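Local coordinates for protein 5-oxopent-3-ene-1,2,5-tricarboxylate decarboxylase (PDB 6IYM) that binds a magnesium ion and belongs to the fumarylacetoacetate hydrolase family, with a largely beta fold that assembles as a dimer, at residues D116-L121 / V156-L161; T98-S103 / G171-G176; Y25-Q30 / M46-D51; K4-E9 / V60-P65; P192-V197 / S210-L215. One frame throughout, in Å; residues are numbered along the deposited sequence.

Interaction 1: D116-L121 / V156-L161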
# COMPACT_ATOMS: atom_id res chain seq x y z
N ASP A 116 1.44 21.24 12.52
CA ASP A 116 2.45 21.75 11.54
C ASP A 116 2.09 21.36 10.10
O ASP A 116 2.44 22.13 9.17
CB ASP A 116 3.87 21.26 11.85
CG ASP A 116 4.00 19.78 12.20
OD1 ASP A 116 2.96 19.06 12.15
OD2 ASP A 116 5.13 19.35 12.51
N LEU A 117 1.43 20.22 9.87
CA LEU A 117 1.23 19.73 8.47
C LEU A 117 -0.17 20.05 7.96
O LEU A 117 -0.29 20.17 6.73
CB LEU A 117 1.52 18.22 8.40
CG LEU A 117 2.85 17.79 9.03
CD1 LEU A 117 3.17 16.33 8.74
CD2 LEU A 117 4.00 18.67 8.56
N THR A 118 -1.17 20.15 8.85
CA THR A 118 -2.61 20.29 8.48
C THR A 118 -3.31 21.35 9.33
O THR A 118 -3.08 21.35 10.56
CB THR A 118 -3.45 19.02 8.74
OG1 THR A 118 -2.67 17.84 8.79
CG2 THR A 118 -4.53 18.87 7.69
N GLN A 119 -4.19 22.15 8.71
CA GLN A 119 -5.24 22.92 9.44
C GLN A 119 -6.62 22.57 8.86
O GLN A 119 -7.55 23.31 9.14
CB GLN A 119 -4.98 24.43 9.38
CG GLN A 119 -3.66 24.85 10.03
CD GLN A 119 -3.61 24.64 11.52
OE1 GLN A 119 -2.65 24.08 12.06
NE2 GLN A 119 -4.65 25.10 12.20
N GLN A 120 -6.73 21.49 8.07
CA GLN A 120 -8.03 20.98 7.56
C GLN A 120 -8.13 19.47 7.82
O GLN A 120 -8.44 18.72 6.90
CB GLN A 120 -8.19 21.36 6.10
CG GLN A 120 -8.13 22.87 5.85
CD GLN A 120 -8.60 23.20 4.46
OE1 GLN A 120 -8.36 22.45 3.51
NE2 GLN A 120 -9.33 24.29 4.33
N LEU A 121 -7.88 19.04 9.05
CA LEU A 121 -8.03 17.63 9.46
C LEU A 121 -9.52 17.26 9.51
O LEU A 121 -10.31 18.04 10.11
CB LEU A 121 -7.40 17.44 10.82
CG LEU A 121 -7.37 15.99 11.29
CD1 LEU A 121 -6.55 15.15 10.33
CD2 LEU A 121 -6.82 15.92 12.69
N VAL A 156 -9.33 9.06 8.23
CA VAL A 156 -8.93 10.43 8.66
C VAL A 156 -8.11 11.05 7.50
O VAL A 156 -7.31 10.31 6.88
CB VAL A 156 -8.14 10.43 9.99
CG1 VAL A 156 -7.65 11.83 10.34
CG2 VAL A 156 -8.93 9.83 11.13
N THR A 157 -8.33 12.33 7.21
CA THR A 157 -7.87 13.01 5.98
C THR A 157 -7.45 14.45 6.29
O THR A 157 -8.19 15.16 7.00
CB THR A 157 -8.99 13.04 4.93
OG1 THR A 157 -9.49 11.74 4.63
CG2 THR A 157 -8.55 13.72 3.66
N ALA A 158 -6.32 14.88 5.73
CA ALA A 158 -5.86 16.29 5.69
C ALA A 158 -6.33 16.87 4.36
O ALA A 158 -5.68 16.62 3.34
CB ALA A 158 -4.35 16.35 5.81
N ARG A 159 -7.43 17.60 4.36
CA ARG A 159 -8.07 18.13 3.13
C ARG A 159 -7.10 19.04 2.35
O ARG A 159 -7.20 19.06 1.09
CB ARG A 159 -9.37 18.86 3.49
CG ARG A 159 -10.40 17.98 4.18
CD ARG A 159 -10.89 16.88 3.27
NE ARG A 159 -11.89 16.04 3.90
CZ ARG A 159 -12.37 14.90 3.39
NH1 ARG A 159 -11.95 14.46 2.21
NH2 ARG A 159 -13.29 14.21 4.05
N ASP A 160 -6.17 19.71 3.02
CA ASP A 160 -5.21 20.65 2.38
C ASP A 160 -4.07 19.83 1.74
O ASP A 160 -3.66 20.17 0.61
CB ASP A 160 -4.78 21.77 3.36
CG ASP A 160 -4.42 21.29 4.75
OD1 ASP A 160 -4.42 20.05 4.98
OD2 ASP A 160 -4.09 22.15 5.59
N LEU A 161 -3.62 18.75 2.38
CA LEU A 161 -2.56 17.86 1.83
C LEU A 161 -3.10 17.12 0.60
O LEU A 161 -2.29 16.83 -0.35
CB LEU A 161 -2.09 16.91 2.93
CG LEU A 161 -1.08 17.48 3.92
CD1 LEU A 161 -1.52 18.82 4.45
CD2 LEU A 161 -0.85 16.52 5.06
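Leu121 and Ala158 form an antiparallel non-hydrogen-bonded pair, CA to CA 4.6 Å, where the start of strand 121-131 meets the end of strand 147-158 in the mixed sheet of the fumarylacetoacetate hydrolase fold. Beside this pair, Arg159 N donates to Gln120 O at 3.0 Å, just as the chain leaves the strand for helix 159-164.

Asp160 holds the incoming loop. With CG between its backbone N and carbonyl carbon (chi1 45°), the carboxylate is turned to the backbone of Gln119, whose N reaches OD2 on the syn side at 3.1 Å in a nearly straight bond (172°). The other oxygen, OD1, receives a weak bond from Leu161 N. The extended side chain of Gln120 crosses that of Asp160, its amide plane 35° from the carboxylate, and OE1 comes to rest 3.6 Å from Asp160 CB.

Arg159 touches with its stem alone: CG lies 3.4 Å from Gln120 O, and the chain then bends away so that the guanidinium makes salt bridges with Asp122 and with the magnesium ligand Glu124, while Thr157 CB sits over one of its faces. At the far end of the loop, Asp116 is salt-bridged to Arg227 of the second subunit. Past the strand pair, Leu121 CD1 presses on Val156 CG1 at 3.5 Å, closer than usual van der Waals distance.

Interaction 2: T98-S103 / G171-G176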
# COMPACT_ATOMS: atom_id res chain seq x y z
N THR A 98 -5.00 4.50 -1.47
CA THR A 98 -4.59 3.68 -0.31
C THR A 98 -4.19 4.54 0.88
O THR A 98 -3.96 5.77 0.74
CB THR A 98 -3.47 2.73 -0.73
OG1 THR A 98 -2.28 3.48 -0.98
CG2 THR A 98 -3.85 1.92 -1.94
N LYS A 99 -4.09 3.87 2.02
CA LYS A 99 -3.56 4.42 3.29
C LYS A 99 -2.44 3.51 3.76
O LYS A 99 -2.71 2.32 3.87
CB LYS A 99 -4.66 4.47 4.35
CG LYS A 99 -5.74 5.50 4.07
CD LYS A 99 -6.93 5.31 4.97
CE LYS A 99 -6.77 6.03 6.30
NZ LYS A 99 -6.90 7.50 6.12
N ALA A 100 -1.23 4.05 3.98
CA ALA A 100 -0.07 3.30 4.53
C ALA A 100 -0.51 2.61 5.81
O ALA A 100 -1.28 3.21 6.57
CB ALA A 100 1.10 4.20 4.77
N PRO A 101 -0.09 1.34 6.04
CA PRO A 101 -0.36 0.62 7.28
C PRO A 101 0.23 1.31 8.53
O PRO A 101 -0.32 1.18 9.57
CB PRO A 101 0.37 -0.72 7.09
CG PRO A 101 0.49 -0.89 5.61
CD PRO A 101 0.65 0.51 5.07
N SER A 102 1.31 2.06 8.37
CA SER A 102 1.91 2.90 9.43
C SER A 102 0.85 3.87 10.01
O SER A 102 1.10 4.37 11.09
CB SER A 102 3.10 3.63 8.88
OG SER A 102 2.71 4.49 7.80
N SER A 103 -0.28 4.14 9.32
CA SER A 103 -1.32 5.12 9.79
C SER A 103 -2.35 4.47 10.72
O SER A 103 -3.08 5.24 11.40
CB SER A 103 -2.00 5.83 8.66
OG SER A 103 -2.89 4.98 7.96
N GLY A 171 -2.04 12.76 2.21
CA GLY A 171 -3.00 13.43 3.11
C GLY A 171 -3.88 12.44 3.87
O GLY A 171 -4.54 12.88 4.82
N LYS A 172 -3.86 11.14 3.50
CA LYS A 172 -4.65 10.07 4.18
C LYS A 172 -3.74 9.13 4.98
O LYS A 172 -4.28 8.21 5.61
CB LYS A 172 -5.49 9.32 3.14
CG LYS A 172 -6.62 10.18 2.58
CD LYS A 172 -7.57 9.53 1.65
CE LYS A 172 -8.73 10.45 1.28
NZ LYS A 172 -9.93 10.27 2.15
N SER A 173 -2.43 9.36 4.97
CA SER A 173 -1.44 8.34 5.38
C SER A 173 -0.50 8.81 6.49
O SER A 173 0.36 7.98 6.92
CB SER A 173 -0.71 7.85 4.16
OG SER A 173 -1.62 7.22 3.28
N LEU A 174 -0.70 10.00 7.06
CA LEU A 174 0.09 10.48 8.23
C LEU A 174 -0.15 9.54 9.41
O LEU A 174 -1.29 9.05 9.51
CB LEU A 174 -0.36 11.90 8.61
CG LEU A 174 -0.07 12.98 7.57
CD1 LEU A 174 -0.13 14.36 8.21
CD2 LEU A 174 1.28 12.78 6.91
N ASP A 175 0.83 9.35 10.29
CA ASP A 175 0.68 8.46 11.47
C ASP A 175 -0.60 8.89 12.23
O ASP A 175 -0.79 10.08 12.48
CB ASP A 175 1.93 8.46 12.36
CG ASP A 175 3.21 7.95 11.67
OD1 ASP A 175 3.15 7.47 10.51
OD2 ASP A 175 4.27 8.08 12.29
N GLY A 176 -1.47 7.94 12.58
CA GLY A 176 -2.70 8.17 13.35
C GLY A 176 -3.94 8.23 12.47
O GLY A 176 -5.04 8.13 13.03
O HOH W 1 -0.56 5.05 13.19
O HOH W 2 1.67 6.64 8.57
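Lys99 and Lys172 meet through an amino group and a backbone carbonyl: Lys99 NZ donates to Lys172 O at 2.8 Å, lying in the carbonyl plane on a lone pair. Bends at chi3 (87°) and chi4 (72°) fold the end of Lys99 back onto this oxygen. The same nitrogen is also salt-bridged to the magnesium ligand Asp155 and bonded to Phe177 O. Lys172 NZ serves the same carboxylate, bonding Asp155 OD2 and Thr157 OG1, so two lysines grip one metal ligand with their NZ atoms 5.7 Å apart.

Ser173 OG accepts from Ala100 N at 3.3 Å and is bonded in addition to Phe169 O. Ala100 O is taken up within its own segment, by Ser103 N and by Ser103 OG, the latter at 2.8 Å and nearly along the C=O axis; both bonds close the short 3-10 turn 101-103. Two waters link the segments further. One molecule accepts from Ser102 OG and donates to Ser173 O and to Asp175 OD1, the last at 2.6 Å. A second donates to Ser102 O at 2.8 Å and accepts from Gly176 N, which has a further, weak bond to Ser103 O. Asp175 OD2 looks to the second subunit, where Arg136 and Thr230 bind it.

The contact joins the end of strand 96-99 to the loop between helix 159-164 and strand 178-186: Ser103 pairs through its backbone with Cys178 of that strand, and Leu174 packs on Leu161 of the helix.

Interaction 3: Y25-Q30 / M46-D51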
# COMPACT_ATOMS: atom_id res chain seq x y z
N TYR A 25 -15.42 -14.12 25.28
CA TYR A 25 -14.59 -15.29 25.64
C TYR A 25 -13.20 -15.08 25.03
O TYR A 25 -13.13 -14.58 23.88
CB TYR A 25 -15.27 -16.59 25.20
CG TYR A 25 -16.77 -16.54 25.32
CD1 TYR A 25 -17.39 -16.55 26.56
CD2 TYR A 25 -17.58 -16.43 24.20
CE1 TYR A 25 -18.77 -16.47 26.69
CE2 TYR A 25 -18.96 -16.34 24.31
CZ TYR A 25 -19.56 -16.36 25.56
OH TYR A 25 -20.92 -16.28 25.67
N ASP A 26 -12.15 -15.39 25.79
CA ASP A 26 -10.75 -15.47 25.29
C ASP A 26 -10.56 -16.85 24.62
O ASP A 26 -10.62 -17.86 25.33
CB ASP A 26 -9.76 -15.21 26.42
CG ASP A 26 -8.31 -15.46 26.05
OD1 ASP A 26 -8.08 -15.99 24.94
OD2 ASP A 26 -7.43 -15.13 26.87
N VAL A 27 -10.35 -16.88 23.30
CA VAL A 27 -10.34 -18.14 22.48
C VAL A 27 -8.91 -18.50 22.08
O VAL A 27 -8.75 -19.47 21.32
CB VAL A 27 -11.20 -18.02 21.21
CG1 VAL A 27 -12.65 -17.70 21.54
CG2 VAL A 27 -10.63 -17.01 20.23
N THR A 28 -7.91 -17.75 22.54
CA THR A 28 -6.52 -17.90 22.04
C THR A 28 -6.13 -19.38 22.05
O THR A 28 -5.64 -19.87 21.04
CB THR A 28 -5.58 -16.97 22.82
OG1 THR A 28 -6.26 -15.72 22.90
CG2 THR A 28 -4.21 -16.80 22.20
N PRO A 29 -6.31 -20.12 23.18
CA PRO A 29 -5.93 -21.53 23.26
C PRO A 29 -6.48 -22.43 22.14
O PRO A 29 -5.68 -23.15 21.56
CB PRO A 29 -6.49 -21.98 24.63
CG PRO A 29 -6.44 -20.72 25.47
CD PRO A 29 -6.81 -19.62 24.48
N GLN A 30 -7.78 -22.39 21.85
CA GLN A 30 -8.38 -23.30 20.82
C GLN A 30 -7.81 -22.99 19.43
O GLN A 30 -7.69 -23.94 18.65
CB GLN A 30 -9.91 -23.21 20.75
CG GLN A 30 -10.63 -24.16 21.69
CD GLN A 30 -11.28 -23.41 22.83
OE1 GLN A 30 -10.62 -22.65 23.54
NE2 GLN A 30 -12.58 -23.61 23.00
N MET A 46 -10.71 -22.85 13.35
CA MET A 46 -10.12 -23.92 14.20
C MET A 46 -11.17 -24.37 15.23
O MET A 46 -11.05 -23.97 16.40
CB MET A 46 -8.86 -23.42 14.90
CG MET A 46 -8.03 -24.52 15.57
SD MET A 46 -7.23 -25.66 14.40
CE MET A 46 -6.44 -26.81 15.52
N ASP A 47 -12.17 -25.13 14.76
CA ASP A 47 -13.14 -25.93 15.56
C ASP A 47 -13.10 -25.50 17.03
O ASP A 47 -12.74 -26.35 17.89
CB ASP A 47 -12.87 -27.43 15.36
CG ASP A 47 -13.98 -28.36 15.84
OD1 ASP A 47 -14.98 -28.51 15.10
OD2 ASP A 47 -13.82 -28.94 16.94
N VAL A 48 -13.43 -24.24 17.31
CA VAL A 48 -13.50 -23.68 18.69
C VAL A 48 -14.92 -23.94 19.22
O VAL A 48 -15.88 -23.71 18.45
CB VAL A 48 -13.14 -22.19 18.76
CG1 VAL A 48 -14.04 -21.31 17.90
CG2 VAL A 48 -13.14 -21.69 20.20
N ASP A 49 -15.01 -24.42 20.46
CA ASP A 49 -16.29 -24.63 21.20
C ASP A 49 -16.18 -23.90 22.54
O ASP A 49 -15.21 -24.16 23.29
CB ASP A 49 -16.62 -26.13 21.34
CG ASP A 49 -18.08 -26.49 21.09
OD1 ASP A 49 -18.74 -25.79 20.29
OD2 ASP A 49 -18.56 -27.49 21.68
N LEU A 50 -17.12 -22.99 22.78
CA LEU A 50 -17.32 -22.23 24.05
C LEU A 50 -17.59 -23.20 25.20
O LEU A 50 -17.49 -24.44 24.99
CB LEU A 50 -18.44 -21.20 23.85
CG LEU A 50 -19.90 -21.68 23.73
CD1 LEU A 50 -20.04 -23.14 23.30
CD2 LEU A 50 -20.66 -21.45 25.02
N ASP A 51 -17.92 -22.67 26.39
CA ASP A 51 -18.14 -23.43 27.64
C ASP A 51 -16.83 -24.17 27.96
O ASP A 51 -16.87 -25.39 28.20
CB ASP A 51 -19.35 -24.37 27.52
CG ASP A 51 -19.96 -24.77 28.85
OD1 ASP A 51 -19.38 -24.43 29.91
OD2 ASP A 51 -21.02 -25.42 28.83
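Gln30 and Val48 bring the two backbones closest, CA to CA 5.6 Å, where the short helix 28-31 lies against an irregular stretch of loop, residues 46-51. The contact is at the surface and modest, burying 285 Å² in all.

Gln30 has the largest share of it. Its side chain runs at about a right angle to that of Val48, with CB 3.6 Å from Val48 CG2 and the amide nitrogen NE2 3.4 Å from the same methyl. A bend at chi2 (109°), away from the usual staggered values, places CD close to this methyl. NE2 also approaches Asp49 O to 2.7 Å, but at an angle too poor for a hydrogen bond. Val48 CG2, anti to its backbone N, has Val27 CG1 as a second apolar neighbour at 4.2 Å.

The helix follows strand 23-26 after a single residue, Val27, and that strand is the last member of an antiparallel meander formed with strands 4-10 and 13-20. Asp26 caps the turn between them: OD1 accepts from Thr28 N at 3.0 Å, as in an Asx turn, and from Thr28 OG1 at 2.7 Å on the syn side. Its other oxygen, OD2, is salt-bridged to Arg15 of the central strand, and Val27 packs on Trp5 of strand 4-10, so the residues leading into Gln30 are fixed to the sheet.

On the loop side, Val48 also rests on Met3 and Met46 on Tyr32. Met46 further lays its CG 3.2 Å from the carbonyl oxygen of Gln30.

Interaction 4: K4-E9 / V60-P65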
# COMPACT_ATOMS: atom_id res chain seq x y z
N LYS A 4 -18.12 -12.55 16.61
CA LYS A 4 -17.28 -11.36 16.29
C LYS A 4 -15.87 -11.69 16.77
O LYS A 4 -15.76 -12.37 17.79
CB LYS A 4 -17.82 -10.10 16.96
CG LYS A 4 -19.30 -9.86 16.74
CD LYS A 4 -19.78 -8.49 17.20
CE LYS A 4 -21.29 -8.41 17.30
NZ LYS A 4 -21.76 -7.02 17.44
N TRP A 5 -14.85 -11.28 16.01
CA TRP A 5 -13.43 -11.55 16.34
C TRP A 5 -12.77 -10.24 16.71
O TRP A 5 -13.03 -9.24 16.02
CB TRP A 5 -12.69 -12.18 15.15
CG TRP A 5 -13.09 -13.57 14.82
CD1 TRP A 5 -14.06 -13.98 13.95
CD2 TRP A 5 -12.48 -14.75 15.32
NE1 TRP A 5 -14.11 -15.34 13.91
CE2 TRP A 5 -13.14 -15.84 14.73
CE3 TRP A 5 -11.43 -14.99 16.21
CZ2 TRP A 5 -12.79 -17.16 15.02
CZ3 TRP A 5 -11.08 -16.29 16.49
CH2 TRP A 5 -11.75 -17.36 15.90
N PHE A 6 -11.91 -10.26 17.73
CA PHE A 6 -11.06 -9.10 18.07
C PHE A 6 -9.75 -9.60 18.66
O PHE A 6 -9.60 -10.81 18.96
CB PHE A 6 -11.79 -8.15 19.02
CG PHE A 6 -12.36 -8.79 20.26
CD1 PHE A 6 -13.63 -9.35 20.24
CD2 PHE A 6 -11.62 -8.82 21.43
CE1 PHE A 6 -14.16 -9.92 21.38
CE2 PHE A 6 -12.15 -9.41 22.58
CZ PHE A 6 -13.42 -9.95 22.55
N ARG A 7 -8.81 -8.66 18.71
CA ARG A 7 -7.56 -8.74 19.48
C ARG A 7 -7.78 -7.82 20.69
O ARG A 7 -8.43 -6.76 20.49
CB ARG A 7 -6.41 -8.32 18.56
CG ARG A 7 -5.15 -9.17 18.69
CD ARG A 7 -4.22 -8.96 17.53
NE ARG A 7 -4.19 -7.58 17.10
CZ ARG A 7 -3.13 -6.77 17.14
NH1 ARG A 7 -1.98 -7.22 17.58
NH2 ARG A 7 -3.23 -5.52 16.72
N PHE A 8 -7.32 -8.21 21.88
CA PHE A 8 -7.33 -7.37 23.10
C PHE A 8 -5.97 -7.48 23.81
O PHE A 8 -5.26 -8.47 23.55
CB PHE A 8 -8.47 -7.76 24.03
CG PHE A 8 -8.35 -9.13 24.67
CD1 PHE A 8 -7.73 -9.28 25.90
CD2 PHE A 8 -8.92 -10.24 24.08
CE1 PHE A 8 -7.66 -10.52 26.52
CE2 PHE A 8 -8.86 -11.48 24.69
CZ PHE A 8 -8.23 -11.62 25.91
N GLU A 9 -5.66 -6.51 24.67
CA GLU A 9 -4.36 -6.38 25.37
C GLU A 9 -4.44 -7.06 26.74
O GLU A 9 -5.44 -6.84 27.47
CB GLU A 9 -3.99 -4.91 25.54
CG GLU A 9 -2.83 -4.66 26.47
CD GLU A 9 -2.59 -3.19 26.73
OE1 GLU A 9 -2.95 -2.38 25.83
OE2 GLU A 9 -2.09 -2.84 27.82
N VAL A 60 -11.25 -4.36 29.25
CA VAL A 60 -10.27 -5.39 28.79
C VAL A 60 -9.25 -4.72 27.87
O VAL A 60 -8.06 -5.10 27.93
CB VAL A 60 -10.99 -6.57 28.11
CG1 VAL A 60 -11.90 -6.15 26.97
CG2 VAL A 60 -10.00 -7.63 27.64
N ARG A 61 -9.71 -3.75 27.07
CA ARG A 61 -8.93 -2.92 26.10
C ARG A 61 -8.63 -3.71 24.82
O ARG A 61 -7.73 -4.60 24.83
CB ARG A 61 -7.63 -2.34 26.67
CG ARG A 61 -7.23 -1.05 25.98
CD ARG A 61 -5.74 -0.79 25.87
NE ARG A 61 -5.42 -0.02 24.66
CZ ARG A 61 -4.26 0.60 24.42
NH1 ARG A 61 -3.27 0.57 25.30
NH2 ARG A 61 -4.10 1.26 23.29
N LEU A 62 -9.35 -3.36 23.75
CA LEU A 62 -9.27 -3.93 22.38
C LEU A 62 -8.06 -3.31 21.68
O LEU A 62 -7.72 -2.15 21.99
CB LEU A 62 -10.57 -3.59 21.64
CG LEU A 62 -11.82 -4.41 21.98
CD1 LEU A 62 -11.83 -5.70 21.20
CD2 LEU A 62 -11.94 -4.73 23.45
N LEU A 63 -7.42 -4.05 20.77
CA LEU A 63 -6.40 -3.48 19.86
C LEU A 63 -7.01 -3.36 18.46
O LEU A 63 -8.19 -3.83 18.28
CB LEU A 63 -5.14 -4.36 19.88
CG LEU A 63 -4.45 -4.47 21.25
CD1 LEU A 63 -3.33 -5.51 21.18
CD2 LEU A 63 -3.91 -3.13 21.74
N ALA A 64 -6.30 -2.75 17.52
CA ALA A 64 -6.67 -2.83 16.09
C ALA A 64 -6.78 -4.31 15.73
O ALA A 64 -6.04 -5.12 16.26
CB ALA A 64 -5.63 -2.11 15.26
N PRO A 65 -7.75 -4.76 14.90
CA PRO A 65 -7.83 -6.18 14.55
C PRO A 65 -6.48 -6.80 14.14
O PRO A 65 -6.16 -7.84 14.65
CB PRO A 65 -8.90 -6.13 13.45
CG PRO A 65 -9.86 -5.09 13.98
CD PRO A 65 -8.91 -4.00 14.43
O HOH W 3 -9.57 -5.93 17.70
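Arg7 turns its guanidinium side-on to the backbone of Ala64: NE at 3.2 Å and NH2 at 2.9 Å both donate to Ala64 O, which lies close to the guanidinium plane. NE has a second, weak bond to Pro65 O. Leu63 covers one face of the group, with CD1 4.2 Å above its centre, so the flat group is held at its edge by polar atoms and on its face by a methyl.

Phe8 and Val60 meet at about a right angle, Val60 CG2 coming within 3.3 Å of ring atom CD1. Between these side chains the backbones form a single bridge, Phe8 with Leu62, bordered by Leu63 N to Arg7 O at 2.9 Å and Glu9 N to Arg61 O at 2.8 Å. Residues 60-65 thereby dock on strand 4-10 of the N-terminal antiparallel meander, along the edge where Trp5 pairs with Ile184 of strand 178-186.

Glu9 is extended, and its OE1 makes a salt bridge with Arg61 NH1 at 3.0 Å, the two side chains crossing with their planes 56° apart. Arg61 NH2 has a further carboxylate partner in Asp109.

Interaction 5: P192-V197 / S210-L215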
# COMPACT_ATOMS: atom_id res chain seq x y z
N PRO A 192 -24.43 -6.56 4.66
CA PRO A 192 -24.18 -5.13 4.44
C PRO A 192 -25.20 -4.35 3.59
O PRO A 192 -24.91 -3.18 3.27
CB PRO A 192 -22.82 -5.20 3.74
CG PRO A 192 -22.90 -6.45 2.91
CD PRO A 192 -23.59 -7.43 3.82
N ALA A 193 -26.33 -4.95 3.21
CA ALA A 193 -27.37 -4.33 2.35
C ALA A 193 -27.87 -3.00 2.94
O ALA A 193 -28.04 -2.01 2.17
CB ALA A 193 -28.54 -5.26 2.16
N ASP A 194 -28.12 -2.97 4.25
CA ASP A 194 -28.86 -1.83 4.88
C ASP A 194 -28.45 -1.70 6.35
O ASP A 194 -29.28 -1.98 7.25
CB ASP A 194 -30.37 -2.00 4.70
CG ASP A 194 -31.25 -0.89 5.25
OD1 ASP A 194 -30.74 0.20 5.57
OD2 ASP A 194 -32.47 -1.14 5.38
N VAL A 195 -27.19 -1.30 6.57
CA VAL A 195 -26.67 -1.05 7.94
C VAL A 195 -26.38 0.44 8.04
O VAL A 195 -25.96 1.06 7.02
CB VAL A 195 -25.46 -1.94 8.30
CG1 VAL A 195 -25.79 -3.41 8.09
CG2 VAL A 195 -24.21 -1.55 7.55
N LEU A 196 -26.59 0.97 9.23
CA LEU A 196 -26.46 2.42 9.55
C LEU A 196 -25.01 2.70 9.96
O LEU A 196 -24.51 2.02 10.87
CB LEU A 196 -27.44 2.78 10.66
CG LEU A 196 -27.55 4.27 10.95
CD1 LEU A 196 -27.92 5.05 9.70
CD2 LEU A 196 -28.54 4.52 12.06
N VAL A 197 -24.37 3.61 9.23
CA VAL A 197 -23.01 4.14 9.53
C VAL A 197 -23.21 5.56 10.09
O VAL A 197 -23.68 6.44 9.36
CB VAL A 197 -22.10 4.12 8.28
CG1 VAL A 197 -20.71 4.65 8.59
CG2 VAL A 197 -22.01 2.72 7.65
N SER A 210 -27.35 4.95 5.63
CA SER A 210 -27.44 3.48 5.43
C SER A 210 -26.49 3.06 4.32
O SER A 210 -26.31 3.80 3.38
CB SER A 210 -28.80 2.99 5.10
OG SER A 210 -28.76 1.58 4.94
N THR A 211 -26.00 1.83 4.38
CA THR A 211 -25.24 1.22 3.27
C THR A 211 -26.15 1.04 2.05
O THR A 211 -25.60 0.78 0.97
CB THR A 211 -24.60 -0.09 3.71
OG1 THR A 211 -25.61 -0.89 4.32
CG2 THR A 211 -23.44 0.17 4.65
N LYS A 212 -27.47 1.21 2.20
CA LYS A 212 -28.40 1.20 1.03
C LYS A 212 -28.12 2.42 0.12
O LYS A 212 -28.46 2.34 -1.06
CB LYS A 212 -29.87 1.12 1.47
CG LYS A 212 -30.63 2.43 1.56
CD LYS A 212 -31.95 2.31 2.31
CE LYS A 212 -32.96 1.42 1.62
NZ LYS A 212 -33.59 0.45 2.56
N LEU A 213 -27.49 3.49 0.62
CA LEU A 213 -27.17 4.70 -0.21
C LEU A 213 -25.88 4.53 -1.03
O LEU A 213 -25.56 5.46 -1.80
CB LEU A 213 -26.99 5.92 0.69
CG LEU A 213 -28.21 6.34 1.52
CD1 LEU A 213 -27.88 7.63 2.27
CD2 LEU A 213 -29.44 6.51 0.65
N MET A 214 -25.15 3.42 -0.86
CA MET A 214 -23.86 3.14 -1.58
C MET A 214 -24.09 3.11 -3.10
O MET A 214 -25.00 2.40 -3.55
CB MET A 214 -23.27 1.80 -1.14
CG MET A 214 -22.60 1.82 0.23
SD MET A 214 -22.13 0.16 0.77
CE MET A 214 -20.40 0.13 0.33
N LEU A 215 -23.30 3.87 -3.85
CA LEU A 215 -23.38 3.95 -5.33
C LEU A 215 -22.83 2.65 -5.93
O LEU A 215 -23.42 2.19 -6.95
CB LEU A 215 -22.63 5.21 -5.80
CG LEU A 215 -23.04 6.52 -5.14
CD1 LEU A 215 -22.12 7.67 -5.56
CD2 LEU A 215 -24.48 6.86 -5.46
O HOH W 4 -25.62 -1.82 0.43
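Thr211, Ser210 and Asp194 carry this contact, which lies at the open end of the beta-hairpin 196-201/204-210 in the five-stranded sheet. Leu196 and Ser210 form an antiparallel non-hydrogen-bonded pair there, CA to CA 4.4 Å, after which the chain enters the 3-10 turn 211-213.

Thr211 is the most deeply engaged. Its OG1, placed between the backbone N and the carbonyl carbon (chi1 51°), both gives and receives: it donates to Pro192 O at 2.6 Å, from above the carbonyl plane, and accepts from Val195 N at 2.8 Å in a bond that is almost straight (176°). Thr211 N returns a bond to Val195 O, also 2.8 Å, so the one residue ties into the preceding chain through backbone and side chain together. The methyl CG2 meets Val195 CG2 at 3.5 Å, a tight contact; the side chains of Val197 and Thr211 cross at about a right angle. Leu127 of strand 121-131 and Tyr79 are further neighbours of Thr211.

Ser210 OG is likewise used twice. It donates to Asp194 OD1 at a very short 2.5 Å and accepts from Lys212 N at 3.1 Å, which makes an ST turn at the start of the 3-10 segment. Asp194 has its CG anti to the backbone N (chi1 -178°), on the side of the carbonyl carbon. Its side chain runs beside that of Lys212, pointing the same way, and OD2 lies 3.4 Å from Lys212 NZ in a weak salt bridge.

In the fold
Interactions 1 and 2 form one unit beside the magnesium ion, which Glu124, Glu126 and Asp155 bind. Their centres are 12 Å apart, and the side chain of Lys172 in interaction 2 comes within about 4 Å of the metal, against about 6 Å for Thr157 in interaction 1. Both also reach the second subunit. Interaction 5 stands across the chain's centre from interaction 2, its Val197 side chain about 10 Å from the magnesium ion. Interactions 3 and 4 make a second pair in the N-terminal part, centres 15 Å apart, joined by Trp5 on Val27 and Phe8 on Asp26; the 43 Å between the centres of interactions 1 and 3 spans the chain.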